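Local coordinates for proline dehydrogenase (Bradyrhizobium japonicum USDA 110, PDB 3HAZ), which probably oxidises proline to glutamate in two steps, pairing an FAD-dependent proline dehydrogenase with an NAD-dependent aldehyde dehydrogenase in one chain, at residues I544-V556 and V712-H725. Sequence-based numbering, arbitrary orientation.
Sequences IADATPDQAHAAV and VTGDGRIGAALTAH. With NAD (nicotinamide-adenine-dinucleotide), chain D.
Behind the adenosine end of the NAD pocket, in the aldehyde dehydrogenase part of the chain, 544-556 lies across the glycine-containing turn and helix of 712-725, and Ala547 N gives its hydrogen to Thr713 O (2.9 Å). That N-H comes in nearly straight but above the carbonyl plane. Just before it, Asp546 lays OD1 against Gly714 CA at 3.4 Å. Val712 bridges the loop and the helix, CG1 against Ala547 CB and its other methyl, Val712 CG2, 3.5 Å from Ala555 CB. Gly714, Gly716 and Gly719 are spaced as in a Rossmann-type GxGxxG pattern; here it is the adenine that packs on Gly716 and Gly719, so close that a CB on either would strike it, while Lys683, whose NZ binds NAD, also hydrogen-bonds to Gly714 O. On the side turned from the cofactor, helix 549-556, the start of a longer helix, crosses helix 716-724 at -38°, their axes 9.4 Å apart at the closest. Between them Leu722 CD2 meets Ala552 CB at 3.7 Å and Val556 CG2 a little farther off. At the far end the His725 ring, swung out with CG anti to the backbone N (chi1 -161°), takes Val556 CG1 over the centre of one face, 3.6 Å from the centroid. Its CD2 sits above a face of His553, near the rim, the two planes inclined at 51°. ND1 of His725 accepts a hydrogen bond from Asp727 N. An alanine at His725 would probably take the ring contact from Val556 CG1 and from one face of His553, and leave Asp727 N without this acceptor.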
loop_
_atom_site.group_PDB
_atom_site.type_symbol
_atom_site.label_atom_id
_atom_site.label_comp_id
_atom_site.label_asym_id
_atom_site.label_seq_id
_atom_site.Cartn_x
_atom_site.Cartn_y
_atom_site.Cartn_z
ATOM N N ILE A 544 -30.505 53.750 -0.534
ATOM C CA ILE A 544 -31.002 52.619 -1.308
ATOM C C ILE A 544 -32.494 52.414 -1.073
ATOM O O ILE A 544 -32.907 51.967 -0.001
ATOM C CB ILE A 544 -30.247 51.323 -0.958
ATOM C CG1 ILE A 544 -28.790 51.424 -1.409
ATOM C CG2 ILE A 544 -30.921 50.118 -1.598
ATOM C CD1 ILE A 544 -28.030 50.127 -1.307
ATOM N N ALA A 545 -33.293 52.740 -2.083
ATOM C CA ALA A 545 -34.748 52.671 -1.982
ATOM C C ALA A 545 -35.255 51.331 -1.444
ATOM O O ALA A 545 -34.844 50.267 -1.910
ATOM C CB ALA A 545 -35.382 52.976 -3.330
ATOM N N ASP A 546 -36.152 51.400 -0.463
ATOM C CA ASP A 546 -36.797 50.211 0.088
ATOM C C ASP A 546 -37.690 49.539 -0.949
ATOM O O ASP A 546 -38.140 50.173 -1.900
ATOM C CB ASP A 546 -37.640 50.571 1.313
ATOM C CG ASP A 546 -36.835 50.583 2.597
ATOM O OD1 ASP A 546 -35.632 50.234 2.561
ATOM O OD2 ASP A 546 -37.414 50.937 3.648
ATOM N N ALA A 547 -37.942 48.249 -0.752
ATOM C CA ALA A 547 -38.870 47.517 -1.597
ATOM C C ALA A 547 -40.282 47.603 -1.023
ATOM O O ALA A 547 -40.464 47.727 0.188
ATOM C CB ALA A 547 -38.437 46.062 -1.720
ATOM N N THR A 548 -41.275 47.547 -1.903
ATOM C CA THR A 548 -42.668 47.467 -1.490
ATOM C C THR A 548 -43.046 46.000 -1.343
ATOM O O THR A 548 -42.384 45.134 -1.909
ATOM C CB THR A 548 -43.594 48.121 -2.521
ATOM O OG1 THR A 548 -43.471 47.439 -3.775
ATOM C CG2 THR A 548 -43.231 49.590 -2.704
ATOM N N PRO A 549 -44.107 45.716 -0.574
ATOM C CA PRO A 549 -44.546 44.329 -0.379
ATOM C C PRO A 549 -44.834 43.625 -1.703
ATOM O O PRO A 549 -44.677 42.405 -1.794
ATOM C CB PRO A 549 -45.827 44.486 0.442
ATOM C CG PRO A 549 -45.630 45.770 1.186
ATOM C CD PRO A 549 -44.899 46.665 0.228
ATOM N N ASP A 550 -45.242 44.387 -2.713
ATOM C CA ASP A 550 -45.466 43.836 -4.044
ATOM C C ASP A 550 -44.157 43.389 -4.687
ATOM O O ASP A 550 -44.074 42.300 -5.255
ATOM C CB ASP A 550 -46.163 44.853 -4.949
ATOM C CG ASP A 550 -47.675 44.763 -4.877
ATOM O OD1 ASP A 550 -48.198 44.192 -3.895
ATOM O OD2 ASP A 550 -48.340 45.262 -5.810
ATOM N N GLN A 551 -43.142 44.242 -4.607
ATOM C CA GLN A 551 -41.837 43.931 -5.177
ATOM C C GLN A 551 -41.222 42.706 -4.513
ATOM O O GLN A 551 -40.558 41.898 -5.166
ATOM C CB GLN A 551 -40.902 45.130 -5.038
ATOM C CG GLN A 551 -41.264 46.273 -5.962
ATOM C CD GLN A 551 -40.490 47.533 -5.652
ATOM O OE1 GLN A 551 -40.694 48.161 -4.613
ATOM N NE2 GLN A 551 -39.600 47.916 -6.559
ATOM N N ALA A 552 -41.449 42.578 -3.210
ATOM C CA ALA A 552 -40.954 41.437 -2.455
ATOM C C ALA A 552 -41.604 40.146 -2.944
ATOM O O ALA A 552 -40.932 39.134 -3.112
ATOM C CB ALA A 552 -41.197 41.636 -0.965
ATOM N N HIS A 553 -42.913 40.182 -3.176
ATOM C CA HIS A 553 -43.603 39.004 -3.697
ATOM C C HIS A 553 -43.168 38.677 -5.123
ATOM O O HIS A 553 -43.035 37.507 -5.485
ATOM C CB HIS A 553 -45.122 39.161 -3.599
ATOM C CG HIS A 553 -45.685 38.706 -2.289
ATOM N ND1 HIS A 553 -45.225 39.177 -1.077
ATOM C CD2 HIS A 553 -46.669 37.820 -1.999
ATOM C CE1 HIS A 553 -45.898 38.599 -0.098
ATOM N NE2 HIS A 553 -46.780 37.773 -0.630
ATOM N N ALA A 554 -42.934 39.711 -5.924
ATOM C CA ALA A 554 -42.409 39.521 -7.273
ATOM C C ALA A 554 -41.028 38.868 -7.224
ATOM O O ALA A 554 -40.681 38.042 -8.076
ATOM C CB ALA A 554 -42.345 40.848 -8.008
ATOM N N ALA A 555 -40.242 39.243 -6.222
ATOM C CA ALA A 555 -38.911 38.675 -6.051
ATOM C C ALA A 555 -38.990 37.174 -5.788
ATOM O O ALA A 555 -38.250 36.392 -6.386
ATOM C CB ALA A 555 -38.172 39.383 -4.927
ATOM N N VAL A 556 -39.892 36.775 -4.895
ATOM C CA VAL A 556 -40.074 35.361 -4.578
ATOM C C VAL A 556 -40.544 34.591 -5.807
ATOM O O VAL A 556 -40.045 33.503 -6.100
ATOM C CB VAL A 556 -41.076 35.158 -3.419
ATOM C CG1 VAL A 556 -41.291 33.676 -3.152
ATOM C CG2 VAL A 556 -40.575 35.845 -2.165
ATOM N N VAL A 712 -33.806 42.058 -1.799
ATOM C CA VAL A 712 -34.942 42.887 -1.420
ATOM C C VAL A 712 -34.595 43.649 -0.147
ATOM O O VAL A 712 -34.317 43.042 0.884
ATOM C CB VAL A 712 -36.196 42.038 -1.165
ATOM C CG1 VAL A 712 -37.302 42.891 -0.576
ATOM C CG2 VAL A 712 -36.657 41.372 -2.455
ATOM N N THR A 713 -34.600 44.975 -0.222
ATOM C CA THR A 713 -34.281 45.794 0.944
ATOM C C THR A 713 -35.527 46.329 1.641
ATOM O O THR A 713 -36.595 46.448 1.036
ATOM C CB THR A 713 -33.371 46.983 0.584
ATOM O OG1 THR A 713 -34.018 47.801 -0.402
ATOM C CG2 THR A 713 -32.032 46.485 0.049
ATOM N N GLY A 714 -35.374 46.656 2.920
ATOM C CA GLY A 714 -36.464 47.194 3.709
ATOM C C GLY A 714 -36.297 46.876 5.180
ATOM O O GLY A 714 -35.233 46.427 5.614
ATOM N N ASP A 715 -37.356 47.104 5.947
ATOM C CA ASP A 715 -37.331 46.870 7.386
ATOM C C ASP A 715 -37.774 45.453 7.741
ATOM O O ASP A 715 -37.798 44.563 6.888
ATOM C CB ASP A 715 -38.223 47.888 8.098
ATOM C CG ASP A 715 -39.564 48.063 7.412
ATOM O OD1 ASP A 715 -39.936 47.196 6.591
ATOM O OD2 ASP A 715 -40.244 49.074 7.690
ATOM N N GLY A 716 -38.127 45.257 9.007
ATOM C CA GLY A 716 -38.584 43.967 9.485
ATOM C C GLY A 716 -39.936 43.578 8.918
ATOM O O GLY A 716 -40.336 42.417 9.000
ATOM N N ARG A 717 -40.644 44.549 8.346
ATOM C CA ARG A 717 -41.936 44.282 7.719
ATOM C C ARG A 717 -41.755 43.636 6.348
ATOM O O ARG A 717 -42.516 42.746 5.964
ATOM C CB ARG A 717 -42.756 45.568 7.592
ATOM N N ILE A 718 -40.752 44.098 5.609
ATOM C CA ILE A 718 -40.416 43.507 4.321
ATOM C C ILE A 718 -39.869 42.105 4.551
ATOM O O ILE A 718 -40.176 41.173 3.804
ATOM C CB ILE A 718 -39.384 44.360 3.555
ATOM C CG1 ILE A 718 -40.035 45.651 3.047
ATOM C CG2 ILE A 718 -38.782 43.573 2.400
ATOM C CD1 ILE A 718 -41.206 45.423 2.089
ATOM N N GLY A 719 -39.061 41.962 5.597
ATOM C CA GLY A 719 -38.570 40.658 6.000
ATOM C C GLY A 719 -39.721 39.733 6.348
ATOM O O GLY A 719 -39.695 38.544 6.025
ATOM N N ALA A 720 -40.744 40.285 6.997
ATOM C CA ALA A 720 -41.924 39.513 7.374
ATOM C C ALA A 720 -42.715 39.055 6.153
ATOM O O ALA A 720 -43.180 37.918 6.096
ATOM C CB ALA A 720 -42.813 40.316 8.312
ATOM N N ALA A 721 -42.873 39.944 5.177
ATOM C CA ALA A 721 -43.572 39.592 3.949
ATOM C C ALA A 721 -42.899 38.403 3.258
ATOM O O ALA A 721 -43.572 37.508 2.745
ATOM C CB ALA A 721 -43.636 40.786 3.016
ATOM N N LEU A 722 -41.569 38.398 3.251
ATOM C CA LEU A 722 -40.817 37.311 2.640
ATOM C C LEU A 722 -41.050 35.995 3.373
ATOM O O LEU A 722 -41.334 34.982 2.747
ATOM C CB LEU A 722 -39.317 37.629 2.612
ATOM C CG LEU A 722 -38.887 38.833 1.774
ATOM C CD1 LEU A 722 -37.372 38.985 1.773
ATOM C CD2 LEU A 722 -39.413 38.717 0.358
ATOM N N THR A 723 -40.929 36.009 4.698
ATOM C CA THR A 723 -41.068 34.781 5.482
ATOM C C THR A 723 -42.496 34.241 5.487
ATOM O O THR A 723 -42.720 33.057 5.723
ATOM C CB THR A 723 -40.584 34.960 6.942
ATOM O OG1 THR A 723 -41.368 35.965 7.598
ATOM C CG2 THR A 723 -39.115 35.365 6.974
ATOM N N ALA A 724 -43.464 35.111 5.226
ATOM C CA ALA A 724 -44.860 34.701 5.244
ATOM C C ALA A 724 -45.306 34.139 3.896
ATOM O O ALA A 724 -46.331 33.467 3.809
ATOM C CB ALA A 724 -45.755 35.861 5.678
ATOM N N HIS A 725 -44.534 34.405 2.847
ATOM C CA HIS A 725 -44.877 33.937 1.506
ATOM C C HIS A 725 -45.038 32.417 1.451
ATOM O O HIS A 725 -44.151 31.678 1.874
ATOM C CB HIS A 725 -43.825 34.385 0.492
ATOM C CG HIS A 725 -44.303 34.349 -0.926
ATOM N ND1 HIS A 725 -44.530 33.172 -1.606
ATOM C CD2 HIS A 725 -44.600 35.347 -1.791
ATOM C CE1 HIS A 725 -44.945 33.445 -2.829
ATOM N NE2 HIS A 725 -44.997 34.758 -2.968
HETATM P PA NAD D . -32.627 41.812 14.507
HETATM O O1A NAD D . -33.555 40.635 15.174
HETATM O O2A NAD D . -32.965 43.112 15.109
HETATM O O5B NAD D . -32.951 41.835 12.870
HETATM C C5B NAD D . -32.016 41.249 11.974
HETATM C C4B NAD D . -32.644 40.995 10.595
HETATM O O4B NAD D . -34.026 40.470 10.620
HETATM C C3B NAD D . -32.798 42.275 9.676
HETATM O O3B NAD D . -32.350 42.244 8.355
HETATM C C2B NAD D . -34.225 42.707 10.002
HETATM O O2B NAD D . -34.802 43.801 9.325
HETATM C C1B NAD D . -34.896 41.403 9.986
HETATM N N9A NAD D . -36.186 41.451 10.691
HETATM C C8A NAD D . -36.551 42.294 11.691
HETATM N N7A NAD D . -37.886 41.969 12.072
HETATM C C5A NAD D . -38.320 40.892 11.265
HETATM C C6A NAD D . -39.519 40.191 11.212
HETATM N N6A NAD D . -40.601 40.546 12.116
HETATM N N1A NAD D . -39.677 39.176 10.324
HETATM C C2A NAD D . -38.643 38.842 9.466
HETATM N N3A NAD D . -37.462 39.531 9.515
HETATM C C4A NAD D . -37.301 40.560 10.418
HETATM O O3 NAD D . -30.997 41.458 14.694
HETATM P PN NAD D . -29.859 42.662 14.467
HETATM O O1N NAD D . -30.287 43.994 15.372
HETATM O O2N NAD D . -29.784 43.015 13.048
HETATM O O5D NAD D . -28.361 42.127 14.970
HETATM C C5D NAD D . -28.107 41.943 16.356
HETATM C C4D NAD D . -28.485 40.530 16.849
HETATM O O4D NAD D . -28.164 39.396 15.933
HETATM C C3D NAD D . -28.008 40.020 18.277
HETATM O O3D NAD D . -28.970 39.626 19.226
HETATM C C2D NAD D . -26.920 39.010 17.851
HETATM O O2D NAD D . -26.217 38.241 18.808
HETATM C C1D NAD D . -27.561 38.367 16.690
HETATM N N1N NAD D . -26.514 37.729 15.881
HETATM C C2N NAD D . -26.207 36.373 16.099
HETATM C C3N NAD D . -25.155 35.737 15.311
HETATM C C7N NAD D . -24.828 34.251 15.542
HETATM O O7N NAD D . -24.135 33.686 14.773
HETATM N N7N NAD D . -25.476 33.521 16.613
HETATM C C4N NAD D . -24.413 36.522 14.293
HETATM C C5N NAD D . -24.722 37.867 14.077
HETATM C C6N NAD D . -25.790 38.514 14.871
#